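Local atomic coordinates of EXOU (Pseudomonas aeruginosa, PDB entry 4AKX), a protein that is a type III secretion toxin with a patatin-like phospholipase region, probably attacking host membrane lipids, and forms a complex with its chaperone SpcU. Residues Pro76-Val81 with Gly107-Ser112; Leu199-Thr204 with Asp279-Gln284; Gln485-Ala490 with Ala532-Glu537; Arg520-Ala525 with Gln559-Ala564. One frame throughout, in Å; residues are numbered along the deposited sequence.

Contact 1. Residues Pro76-Val81 with Gly107-Ser112; sequences PLTSLV and GIRSMS
The flat groups are the peptide carbonyls and the R109 guanidinium. T78 O receives two donors, both lying above its carbonyl plane. R109 N is 3.1 Å from T78 O and stands 55° out of that plane. S79 OG, 3.0 Å from T78 O within its own strand, is 39° out of it. L80 N also comes from above the plane of its acceptor, S110 O, at 3.2 Å. S112 N differs: it meets L80 O at 2.7 Å, nearly along the C=O axis. The guanidinium end of R109 crosses T78 obliquely, with NH1 3.5 Å from T78 CG2. The backbone bonds of L80 N to S110 O and S112 N to L80 O pair strands 77-82 and 110-114 in parallel, the two strands of a beta-alpha-beta crossover through helix 93-102. The pair is central to the mixed sheet of the patatin-like region. L80 and M111, a selenomethionine, lie side by side on one face, pointing the same way, with L80 CB 3.6 Å from M111 CG. M111 continues onto A121 and L124 of helix 115-125. V81 and S112 share the other face. S112 lies near a GxSxG pattern, consistent with a nucleophile elbow at S115. S110 OG is hydrogen-bonded to T254 OG1 on the neighbouring strand.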
loop_
_atom_site.group_PDB
_atom_site.type_symbol
_atom_site.label_atom_id
_atom_site.label_comp_id
_atom_site.label_asym_id
_atom_site.label_seq_id
_atom_site.Cartn_x
_atom_site.Cartn_y
_atom_site.Cartn_z
ATOM N N PRO B 76 -7.432 34.831 28.912
ATOM C CA PRO B 76 -8.661 35.305 29.505
ATOM C C PRO B 76 -9.878 34.621 28.870
ATOM O O PRO B 76 -9.930 34.447 27.644
ATOM C CB PRO B 76 -8.642 36.805 29.181
ATOM C CG PRO B 76 -7.899 36.896 27.891
ATOM C CD PRO B 76 -6.868 35.788 27.940
ATOM N N LEU B 77 -10.832 34.207 29.702
ATOM C CA LEU B 77 -12.127 33.767 29.187
ATOM C C LEU B 77 -12.877 34.920 28.464
ATOM O O LEU B 77 -13.351 35.892 29.095
ATOM C CB LEU B 77 -12.984 33.142 30.302
ATOM C CG LEU B 77 -13.090 31.619 30.362
ATOM C CD1 LEU B 77 -14.233 31.251 31.285
ATOM C CD2 LEU B 77 -13.329 31.001 28.993
ATOM N N THR B 78 -12.952 34.827 27.145
ATOM C CA THR B 78 -13.592 35.871 26.403
ATOM C C THR B 78 -14.684 35.338 25.509
ATOM O O THR B 78 -15.219 36.075 24.684
ATOM C CB THR B 78 -12.592 36.623 25.527
ATOM O OG1 THR B 78 -11.993 35.695 24.616
ATOM C CG2 THR B 78 -11.508 37.317 26.386
ATOM N N SER B 79 -15.008 34.054 25.656
ATOM C CA SER B 79 -15.926 33.397 24.717
ATOM C C SER B 79 -16.680 32.191 25.225
ATOM O O SER B 79 -16.152 31.368 25.974
ATOM C CB SER B 79 -15.240 33.062 23.383
ATOM O OG SER B 79 -15.472 34.095 22.431
ATOM N N LEU B 80 -17.920 32.085 24.752
ATOM C CA LEU B 80 -18.889 31.110 25.230
ATOM C C LEU B 80 -19.505 30.407 24.033
ATOM O O LEU B 80 -20.217 31.037 23.235
ATOM C CB LEU B 80 -19.983 31.811 26.045
ATOM C CG LEU B 80 -20.949 30.973 26.893
ATOM C CD1 LEU B 80 -20.338 29.673 27.400
ATOM C CD2 LEU B 80 -21.462 31.804 28.054
ATOM N N VAL B 81 -19.204 29.114 23.895
ATOM C CA VAL B 81 -19.674 28.335 22.758
ATOM C C VAL B 81 -20.715 27.359 23.256
ATOM O O VAL B 81 -20.422 26.505 24.082
ATOM C CB VAL B 81 -18.524 27.567 22.059
ATOM C CG1 VAL B 81 -19.055 26.681 20.940
ATOM C CG2 VAL B 81 -17.483 28.533 21.509
ATOM N N GLY B 107 -16.446 39.538 31.798
ATOM C CA GLY B 107 -15.240 39.319 31.001
ATOM C C GLY B 107 -15.487 38.713 29.637
ATOM O O GLY B 107 -14.630 38.796 28.758
ATOM N N ILE B 108 -16.667 38.120 29.458
ATOM C CA ILE B 108 -17.081 37.569 28.163
ATOM C C ILE B 108 -17.269 38.681 27.139
ATOM O O ILE B 108 -17.840 39.741 27.454
ATOM C CB ILE B 108 -18.384 36.753 28.294
ATOM C CG1 ILE B 108 -18.258 35.725 29.421
ATOM C CG2 ILE B 108 -18.755 36.085 26.978
ATOM C CD1 ILE B 108 -17.642 34.405 29.007
ATOM N N ARG B 109 -16.776 38.438 25.926
ATOM C CA ARG B 109 -16.975 39.371 24.823
ATOM C C ARG B 109 -17.637 38.774 23.589
ATOM O O ARG B 109 -17.813 39.471 22.592
ATOM C CB ARG B 109 -15.657 40.030 24.445
ATOM C CG ARG B 109 -15.294 41.189 25.357
ATOM C CD ARG B 109 -13.949 41.792 24.982
ATOM N NE ARG B 109 -13.309 42.421 26.132
ATOM C CZ ARG B 109 -12.813 41.747 27.167
ATOM N NH1 ARG B 109 -12.890 40.419 27.197
ATOM N NH2 ARG B 109 -12.246 42.398 28.179
ATOM N N SER B 110 -18.015 37.496 23.660
ATOM C CA SER B 110 -18.509 36.752 22.486
ATOM C C SER B 110 -19.390 35.557 22.876
ATOM O O SER B 110 -19.127 34.891 23.865
ATOM C CB SER B 110 -17.336 36.265 21.634
ATOM O OG SER B 110 -17.720 36.087 20.281
HETATM N N MSE B 111 -20.421 35.272 22.086
HETATM C CA MSE B 111 -21.219 34.093 22.340
HETATM C C MSE B 111 -21.608 33.407 21.084
HETATM O O MSE B 111 -22.015 34.057 20.113
HETATM C CB MSE B 111 -22.459 34.515 23.055
HETATM C CG MSE B 111 -22.324 34.152 24.520
HETATM SE SE MSE B 111 -23.541 35.354 25.487
HETATM C CE MSE B 111 -22.381 35.938 26.976
ATOM N N SER B 112 -21.517 32.075 21.105
ATOM C CA SER B 112 -21.604 31.271 19.897
ATOM C C SER B 112 -22.404 30.018 20.161
ATOM O O SER B 112 -22.025 29.201 20.989
ATOM C CB SER B 112 -20.206 30.881 19.401
ATOM O OG SER B 112 -19.519 31.976 18.804
#

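Contact 2. Residues Leu199-Thr204 with Asp279-Gln284; sequences LLRDET and DLEVAQ
A283 lays its methyl group against the helix that carries L200 and R201. A283 CB is 4.0 Å from L200 CB and 3.7 Å from R201 CG. With so small a side chain at this point, the backbones come close, and R201 CA is 5.5 Å from A283 CA. The R201 chain bends at chi2 and chi3. It crosses E281 obliquely, and its aliphatic part does the touching: R201 CD is 3.4 Å from E281 OE1. The charged ends are not in contact, since R201 NE stays 4.7 Å from E281 OE1. Their planes are turned 58° apart. The two opposite charges may still attract at this distance, without a direct salt bridge. E281 OE2 has a weak hydrogen bond from G236 N. T204 turns its hydroxyl back on its own helix, where OG1 donates to L200 O at 2.5 Å. T204 N also donates to L200 O, so one carbonyl holds two donors. V282 faces F239 and L242 of helix 239-246 and A122 of helix 115-125. E281 occupies the N-cap position of helix 282-288. The arrangement is an apolar helix-to-helix contact, made through an alanine, in which the first turn of helix 282-288 meets helix 195-214 within the patatin-like region.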
loop_
_atom_site.group_PDB
_atom_site.type_symbol
_atom_site.label_atom_id
_atom_site.label_comp_id
_atom_site.label_asym_id
_atom_site.label_seq_id
_atom_site.Cartn_x
_atom_site.Cartn_y
_atom_site.Cartn_z
ATOM N N LEU B 199 -41.361 36.772 20.842
ATOM C CA LEU B 199 -40.891 36.619 22.226
ATOM C C LEU B 199 -39.394 36.945 22.378
ATOM O O LEU B 199 -38.992 37.694 23.282
ATOM C CB LEU B 199 -41.204 35.195 22.705
ATOM C CG LEU B 199 -40.529 34.566 23.921
ATOM C CD1 LEU B 199 -40.946 35.258 25.208
ATOM C CD2 LEU B 199 -40.879 33.086 23.968
ATOM N N LEU B 200 -38.584 36.379 21.483
ATOM C CA LEU B 200 -37.172 36.722 21.371
ATOM C C LEU B 200 -36.968 38.197 21.017
ATOM O O LEU B 200 -36.120 38.868 21.611
ATOM C CB LEU B 200 -36.496 35.847 20.312
ATOM C CG LEU B 200 -35.950 34.463 20.680
ATOM C CD1 LEU B 200 -37.071 33.486 20.982
ATOM C CD2 LEU B 200 -35.091 33.946 19.540
ATOM N N ARG B 201 -37.741 38.696 20.046
ATOM C CA ARG B 201 -37.612 40.084 19.598
ATOM C C ARG B 201 -37.712 41.016 20.784
ATOM O O ARG B 201 -37.009 42.022 20.859
ATOM C CB ARG B 201 -38.685 40.446 18.563
ATOM C CG ARG B 201 -38.280 40.205 17.111
ATOM C CD ARG B 201 -38.909 41.215 16.162
ATOM N NE ARG B 201 -40.211 41.662 16.645
ATOM C CZ ARG B 201 -41.344 40.981 16.486
ATOM N NH1 ARG B 201 -41.342 39.821 15.837
ATOM N NH2 ARG B 201 -42.478 41.460 16.979
ATOM N N ASP B 202 -38.563 40.647 21.729
ATOM C CA ASP B 202 -38.854 41.490 22.869
ATOM C C ASP B 202 -37.857 41.279 24.016
ATOM O O ASP B 202 -37.302 42.245 24.557
ATOM C CB ASP B 202 -40.301 41.269 23.317
ATOM C CG ASP B 202 -41.308 41.460 22.170
ATOM O OD1 ASP B 202 -40.882 41.846 21.052
ATOM O OD2 ASP B 202 -42.523 41.221 22.388
ATOM N N GLU B 203 -37.607 40.018 24.364
ATOM C CA GLU B 203 -36.565 39.682 25.339
ATOM C C GLU B 203 -35.269 40.446 25.064
ATOM O O GLU B 203 -34.803 41.229 25.903
ATOM C CB GLU B 203 -36.311 38.171 25.368
ATOM C CG GLU B 203 -37.411 37.393 26.070
ATOM C CD GLU B 203 -37.745 37.961 27.444
ATOM O OE1 GLU B 203 -36.836 38.019 28.304
ATOM O OE2 GLU B 203 -38.916 38.352 27.667
ATOM N N THR B 204 -34.723 40.233 23.868
ATOM C CA THR B 204 -33.548 40.952 23.399
ATOM C C THR B 204 -33.701 42.481 23.500
ATOM O O THR B 204 -32.809 43.164 24.009
ATOM C CB THR B 204 -33.183 40.553 21.950
ATOM O OG1 THR B 204 -34.346 40.630 21.120
ATOM C CG2 THR B 204 -32.626 39.134 21.898
ATOM N N ASP B 279 -27.181 43.085 9.442
ATOM C CA ASP B 279 -28.392 43.853 9.676
ATOM C C ASP B 279 -29.603 42.943 9.794
ATOM O O ASP B 279 -30.692 43.389 10.171
ATOM C CB ASP B 279 -28.596 44.889 8.569
ATOM C CG ASP B 279 -27.372 45.779 8.359
ATOM O OD1 ASP B 279 -26.667 46.111 9.352
ATOM O OD2 ASP B 279 -27.113 46.143 7.188
ATOM N N LEU B 280 -29.412 41.665 9.475
ATOM C CA LEU B 280 -30.409 40.657 9.791
ATOM C C LEU B 280 -30.620 40.624 11.297
ATOM O O LEU B 280 -29.700 40.881 12.070
ATOM C CB LEU B 280 -29.964 39.285 9.292
ATOM C CG LEU B 280 -30.589 38.084 10.001
ATOM C CD1 LEU B 280 -31.880 37.665 9.314
ATOM C CD2 LEU B 280 -29.600 36.933 10.061
ATOM N N GLU B 281 -31.842 40.317 11.704
ATOM C CA GLU B 281 -32.213 40.341 13.106
ATOM C C GLU B 281 -31.854 39.054 13.846
ATOM O O GLU B 281 -32.178 37.958 13.409
ATOM C CB GLU B 281 -33.709 40.587 13.234
ATOM C CG GLU B 281 -34.124 42.041 13.340
ATOM C CD GLU B 281 -35.629 42.175 13.458
ATOM O OE1 GLU B 281 -36.271 41.263 14.032
ATOM O OE2 GLU B 281 -36.177 43.176 12.964
ATOM N N VAL B 282 -31.264 39.227 15.019
ATOM C CA VAL B 282 -30.877 38.132 15.914
ATOM C C VAL B 282 -31.991 37.146 16.177
ATOM O O VAL B 282 -31.758 35.963 16.302
ATOM C CB VAL B 282 -30.365 38.678 17.269
ATOM C CG1 VAL B 282 -30.471 37.621 18.358
ATOM C CG2 VAL B 282 -28.930 39.183 17.121
ATOM N N ALA B 283 -33.200 37.652 16.292
ATOM C CA ALA B 283 -34.361 36.801 16.541
ATOM C C ALA B 283 -34.609 35.854 15.369
ATOM O O ALA B 283 -34.852 34.663 15.568
ATOM C CB ALA B 283 -35.601 37.650 16.825
ATOM N N GLN B 284 -34.532 36.388 14.152
ATOM C CA GLN B 284 -34.913 35.639 12.970
ATOM C C GLN B 284 -34.043 34.406 12.874
ATOM O O GLN B 284 -34.534 33.275 12.740
ATOM C CB GLN B 284 -34.738 36.495 11.714
ATOM C CG GLN B 284 -35.233 35.801 10.448
ATOM C CD GLN B 284 -35.789 36.759 9.410
ATOM O OE1 GLN B 284 -35.946 37.958 9.664
ATOM N NE2 GLN B 284 -36.092 36.230 8.230
#

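Contact 3. Residues Gln485-Ala490 with Ala532-Glu537; sequences QKARDA and AWLAAE
Two helices of the ExoU middle helical domain face each other here, 474-502 and 528-537. Their short segments run 34° apart, with axes 12.0 Å from each other at closest approach. Backbones at this spacing do not touch, so side chains span the gap. Three of them, R488, W533 and E537, form one cluster. R488 and W533 cross at about a right angle. The W533 ring brings CH2 over one face of the guanidinium, offset toward its rim. The ring and guanidinium planes are 60° apart, so this is not a parallel stack. E537 also crosses R488 at about a right angle, and its carboxylate is turned 87° from the guanidinium. E537 OE1 lies in the guanidinium plane, at its edge. It forms a salt bridge with R488 NH2 at 3.5 Å, and R488 NH1 is also 3.5 Å from E537 OE1. The remaining polar ends have outside partners. D463 forms a salt bridge with R488 NE, and S336 OG is hydrogen-bonded to E537 OE2. Both charged groups are thus held from two sides, which should favour their ionised forms. E537 is bent at chi2, and its CG lies over one face of the W533 ring, toward the rim. F483 also meets this ring. The apolar part of the contact is on A487. Its methyl group approaches the indole at the edge, near the ring plane, with A487 CB 3.8 Å from W533 CZ3. The same A487 CB is 4.0 Å from L534 CD2.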
loop_
_atom_site.group_PDB
_atom_site.type_symbol
_atom_site.label_atom_id
_atom_site.label_comp_id
_atom_site.label_asym_id
_atom_site.label_seq_id
_atom_site.Cartn_x
_atom_site.Cartn_y
_atom_site.Cartn_z
ATOM N N GLN B 485 9.794 49.838 21.818
ATOM C CA GLN B 485 9.560 51.239 21.790
ATOM C C GLN B 485 9.789 51.768 20.373
ATOM O O GLN B 485 8.939 52.461 19.827
ATOM C CB GLN B 485 10.488 51.949 22.774
ATOM C CG GLN B 485 10.092 53.385 23.032
ATOM C CD GLN B 485 8.598 53.510 23.284
ATOM O OE1 GLN B 485 8.108 53.176 24.375
ATOM N NE2 GLN B 485 7.855 53.958 22.264
ATOM N N LYS B 486 10.943 51.451 19.781
ATOM C CA LYS B 486 11.282 51.964 18.444
ATOM C C LYS B 486 10.310 51.495 17.325
ATOM O O LYS B 486 9.942 52.280 16.446
ATOM C CB LYS B 486 12.737 51.647 18.085
ATOM C CG LYS B 486 13.740 52.168 19.097
ATOM C CD LYS B 486 15.173 52.050 18.598
ATOM C CE LYS B 486 16.144 52.807 19.511
ATOM N NZ LYS B 486 17.586 52.382 19.410
ATOM N N ALA B 487 9.900 50.231 17.370
ATOM C CA ALA B 487 8.860 49.762 16.515
ATOM C C ALA B 487 7.577 50.515 16.711
ATOM O O ALA B 487 6.968 50.930 15.746
ATOM C CB ALA B 487 8.604 48.306 16.748
ATOM N N ARG B 488 7.099 50.651 17.935
ATOM C CA ARG B 488 5.836 51.371 18.078
ATOM C C ARG B 488 5.930 52.820 17.583
ATOM O O ARG B 488 4.958 53.373 17.064
ATOM C CB ARG B 488 5.277 51.292 19.488
ATOM C CG ARG B 488 4.932 49.885 19.918
ATOM C CD ARG B 488 3.727 49.351 19.183
ATOM N NE ARG B 488 3.570 47.950 19.509
ATOM C CZ ARG B 488 3.106 47.039 18.668
ATOM N NH1 ARG B 488 2.698 47.412 17.453
ATOM N NH2 ARG B 488 3.038 45.764 19.050
ATOM N N ASP B 489 7.119 53.403 17.671
ATOM C CA ASP B 489 7.329 54.747 17.177
ATOM C C ASP B 489 7.290 54.794 15.670
ATOM O O ASP B 489 6.610 55.640 15.085
ATOM C CB ASP B 489 8.664 55.286 17.663
ATOM C CG ASP B 489 8.587 55.845 19.062
ATOM O OD1 ASP B 489 7.469 55.957 19.587
ATOM O OD2 ASP B 489 9.642 56.157 19.654
ATOM N N ALA B 490 8.041 53.883 15.044
ATOM C CA ALA B 490 8.171 53.815 13.588
ATOM C C ALA B 490 6.864 53.509 12.911
ATOM O O ALA B 490 6.641 53.944 11.794
ATOM C CB ALA B 490 9.171 52.775 13.204
ATOM N N ALA B 532 10.102 38.711 11.016
ATOM C CA ALA B 532 8.823 38.050 11.017
ATOM C C ALA B 532 7.822 38.856 11.882
ATOM O O ALA B 532 6.679 39.069 11.477
ATOM C CB ALA B 532 8.981 36.655 11.518
ATOM N N TRP B 533 8.279 39.369 13.022
ATOM C CA TRP B 533 7.377 40.031 13.960
ATOM C C TRP B 533 6.908 41.331 13.349
ATOM O O TRP B 533 5.695 41.671 13.369
ATOM C CB TRP B 533 8.071 40.230 15.327
ATOM C CG TRP B 533 7.220 40.904 16.401
ATOM C CD1 TRP B 533 6.429 40.297 17.359
ATOM C CD2 TRP B 533 7.078 42.354 16.663
ATOM N NE1 TRP B 533 5.802 41.244 18.158
ATOM C CE2 TRP B 533 6.148 42.483 17.785
ATOM C CE3 TRP B 533 7.576 43.499 16.075
ATOM C CZ2 TRP B 533 5.793 43.708 18.304
ATOM C CZ3 TRP B 533 7.221 44.746 16.617
ATOM C CH2 TRP B 533 6.340 44.845 17.689
ATOM N N LEU B 534 7.855 42.029 12.729
ATOM C CA LEU B 534 7.567 43.307 12.112
ATOM C C LEU B 534 6.627 43.184 10.922
ATOM O O LEU B 534 5.683 43.968 10.798
ATOM C CB LEU B 534 8.837 44.071 11.754
ATOM C CG LEU B 534 9.713 44.647 12.908
ATOM C CD1 LEU B 534 11.089 45.028 12.364
ATOM C CD2 LEU B 534 9.084 45.858 13.601
ATOM N N ALA B 535 6.787 42.150 10.120
ATOM C CA ALA B 535 5.813 41.903 9.076
ATOM C C ALA B 535 4.377 41.638 9.639
ATOM O O ALA B 535 3.390 42.326 9.249
ATOM C CB ALA B 535 6.266 40.773 8.182
ATOM N N ALA B 536 4.254 40.677 10.559
ATOM C CA ALA B 536 2.957 40.389 11.148
ATOM C C ALA B 536 2.300 41.648 11.726
ATOM O O ALA B 536 1.101 41.874 11.511
ATOM C CB ALA B 536 3.074 39.313 12.198
ATOM N N GLU B 537 3.086 42.487 12.414
ATOM C CA GLU B 537 2.539 43.724 13.006
ATOM C C GLU B 537 1.947 44.598 11.939
ATOM O O GLU B 537 0.957 45.282 12.138
ATOM C CB GLU B 537 3.608 44.528 13.748
ATOM C CG GLU B 537 4.041 43.961 15.097
ATOM C CD GLU B 537 2.878 43.512 15.970
ATOM O OE1 GLU B 537 1.878 44.247 16.104
ATOM O OE2 GLU B 537 2.975 42.414 16.531
#

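Contact 4. Residues Arg520-Ala525 with Gln559-Ala564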
loop_
_atom_site.group_PDB
_atom_site.type_symbol
_atom_site.label_atom_id
_atom_site.label_comp_id
_atom_site.label_asym_id
_atom_site.label_seq_id
_atom_site.Cartn_x
_atom_site.Cartn_y
_atom_site.Cartn_z
ATOM N N ARG B 520 13.315 52.908 8.977
ATOM C CA ARG B 520 13.529 52.840 10.392
ATOM C C ARG B 520 13.145 51.476 10.871
ATOM O O ARG B 520 13.764 50.924 11.787
ATOM C CB ARG B 520 12.733 53.916 11.113
ATOM C CG ARG B 520 13.520 55.185 11.303
ATOM C CD ARG B 520 12.773 56.189 12.155
ATOM N NE ARG B 520 13.277 57.536 11.900
ATOM C CZ ARG B 520 14.468 57.967 12.291
ATOM N NH1 ARG B 520 15.286 57.163 12.960
ATOM N NH2 ARG B 520 14.846 59.203 12.006
ATOM N N LEU B 521 12.123 50.924 10.225
ATOM C CA LEU B 521 11.667 49.576 10.504
ATOM C C LEU B 521 12.681 48.591 9.988
ATOM O O LEU B 521 13.032 47.658 10.708
ATOM C CB LEU B 521 10.335 49.301 9.834
ATOM C CG LEU B 521 9.138 50.037 10.398
ATOM C CD1 LEU B 521 7.898 49.643 9.606
ATOM C CD2 LEU B 521 9.016 49.643 11.853
ATOM N N ASP B 522 13.168 48.793 8.758
ATOM C CA ASP B 522 14.166 47.884 8.219
ATOM C C ASP B 522 15.356 47.773 9.152
ATOM O O ASP B 522 15.942 46.728 9.273
ATOM C CB ASP B 522 14.631 48.309 6.842
ATOM C CG ASP B 522 13.504 48.249 5.781
ATOM O OD1 ASP B 522 12.739 47.249 5.737
ATOM O OD2 ASP B 522 13.395 49.204 4.968
ATOM N N ALA B 523 15.673 48.834 9.873
ATOM C CA ALA B 523 16.851 48.813 10.730
ATOM C C ALA B 523 16.634 47.951 11.957
ATOM O O ALA B 523 17.554 47.341 12.453
ATOM C CB ALA B 523 17.269 50.223 11.126
ATOM N N LEU B 524 15.409 47.907 12.445
ATOM C CA LEU B 524 15.084 47.068 13.595
ATOM C C LEU B 524 15.093 45.541 13.291
ATOM O O LEU B 524 15.201 44.727 14.198
ATOM C CB LEU B 524 13.744 47.507 14.212
ATOM C CG LEU B 524 13.842 48.927 14.756
ATOM C CD1 LEU B 524 12.615 49.791 14.569
ATOM C CD2 LEU B 524 14.248 48.935 16.210
ATOM N N ALA B 525 14.994 45.157 12.028
ATOM C CA ALA B 525 14.867 43.732 11.684
ATOM C C ALA B 525 16.215 43.051 11.525
ATOM O O ALA B 525 16.547 42.540 10.441
ATOM C CB ALA B 525 14.053 43.563 10.404
ATOM N N GLN B 559 12.089 48.103 -2.376
ATOM C CA GLN B 559 13.373 48.374 -1.697
ATOM C C GLN B 559 13.415 47.842 -0.254
ATOM O O GLN B 559 14.342 47.155 0.132
ATOM C CB GLN B 559 13.612 49.881 -1.654
ATOM C CG GLN B 559 14.297 50.535 -2.846
ATOM C CD GLN B 559 14.810 51.932 -2.465
ATOM O OE1 GLN B 559 14.063 52.912 -2.523
ATOM N NE2 GLN B 559 16.063 52.011 -1.986
ATOM N N SER B 560 12.401 48.155 0.536
ATOM C CA SER B 560 12.384 47.768 1.939
ATOM C C SER B 560 12.121 46.275 2.188
ATOM O O SER B 560 11.049 45.784 1.886
ATOM C CB SER B 560 11.319 48.560 2.671
ATOM O OG SER B 560 11.058 47.924 3.888
ATOM N N PRO B 561 13.072 45.573 2.832
ATOM C CA PRO B 561 12.864 44.216 3.356
ATOM C C PRO B 561 11.607 44.007 4.200
ATOM O O PRO B 561 11.052 42.903 4.167
ATOM C CB PRO B 561 14.101 43.979 4.250
ATOM C CG PRO B 561 14.827 45.261 4.297
ATOM C CD PRO B 561 14.454 46.015 3.062
ATOM N N VAL B 562 11.194 45.002 4.998
ATOM C CA VAL B 562 10.124 44.753 5.973
ATOM C C VAL B 562 8.835 44.733 5.206
ATOM O O VAL B 562 8.013 43.811 5.318
ATOM C CB VAL B 562 10.053 45.816 7.057
ATOM C CG1 VAL B 562 8.656 45.848 7.660
ATOM C CG2 VAL B 562 11.065 45.504 8.132
ATOM N N LEU B 563 8.714 45.721 4.347
ATOM C CA LEU B 563 7.638 45.769 3.437
ATOM C C LEU B 563 7.607 44.533 2.536
ATOM O O LEU B 563 6.547 44.012 2.263
ATOM C CB LEU B 563 7.745 47.027 2.607
ATOM C CG LEU B 563 6.443 47.386 1.883
ATOM C CD1 LEU B 563 5.203 47.425 2.813
ATOM C CD2 LEU B 563 6.650 48.698 1.110
ATOM N N ALA B 564 8.762 44.072 2.060
ATOM C CA ALA B 564 8.787 42.847 1.278
ATOM C C ALA B 564 8.268 41.663 2.084
ATOM O O ALA B 564 7.422 40.928 1.611
ATOM C CB ALA B 564 10.148 42.562 0.747
#
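D522 OD1 accepts two hydrogen bonds from the start of helix 561-591. S560 OG donates to D522 OD1 at 2.6 Å, using the syn lone pair of the oxygen, on the side of OD2. V562 N donates to the same D522 OD1 at 2.8 Å. That donor meets the oxygen nearly along its C-O axis, with an N-H...O angle of 148°. D522 CG is anti to the carbonyl carbon, which sends the carboxylate across to the other segment. S560 is a donor and an acceptor at once. Its OG, anti to the backbone N, receives L563 N at 3.2 Å in a nearly straight bond of 168°. This is an N-cap. S560 OG takes the N-H of L563 from within its own segment, and D522 OD1, on helix 512-524, takes that of V562. The capped helix belongs to the middle helical domain of ExoU, and D522 lies near the end of helix 512-524. A negative charge at a helix N terminus is favourable, so D522 is probably ionised. P561, the first helical residue, has no N-H to give. Its ring crosses D522 at about a right angle, with P561 CG 3.2 Å from D522 OD1. V562 adds the apolar part: its CG2 is 4.2 Å from L521 CB and 4.2 Å from A525 CB. L531 and L538 also touch V562.

From the N terminus, contact 1 comes first. It closes a loop of 25 residues that holds helix 93-102, and sets its two ends side by side in the mixed sheet. Contact 2 follows in series and closes a longer loop of 74 residues within the same patatin-like region, its centre about 20 Å from that of contact 1. Contacts 3 and 4 come later, in the middle helical domain, and they cross: segment 520-525 lies between the two segments of contact 3, and 559-564 follows both. They join helices 474-502, 512-524, 528-537 and 561-591, and they touch where A490 meets L521 and L534 meets A525. Contacts 2 and 3 lie on opposite sides of the chain's centre, with centres about 43 Å apart.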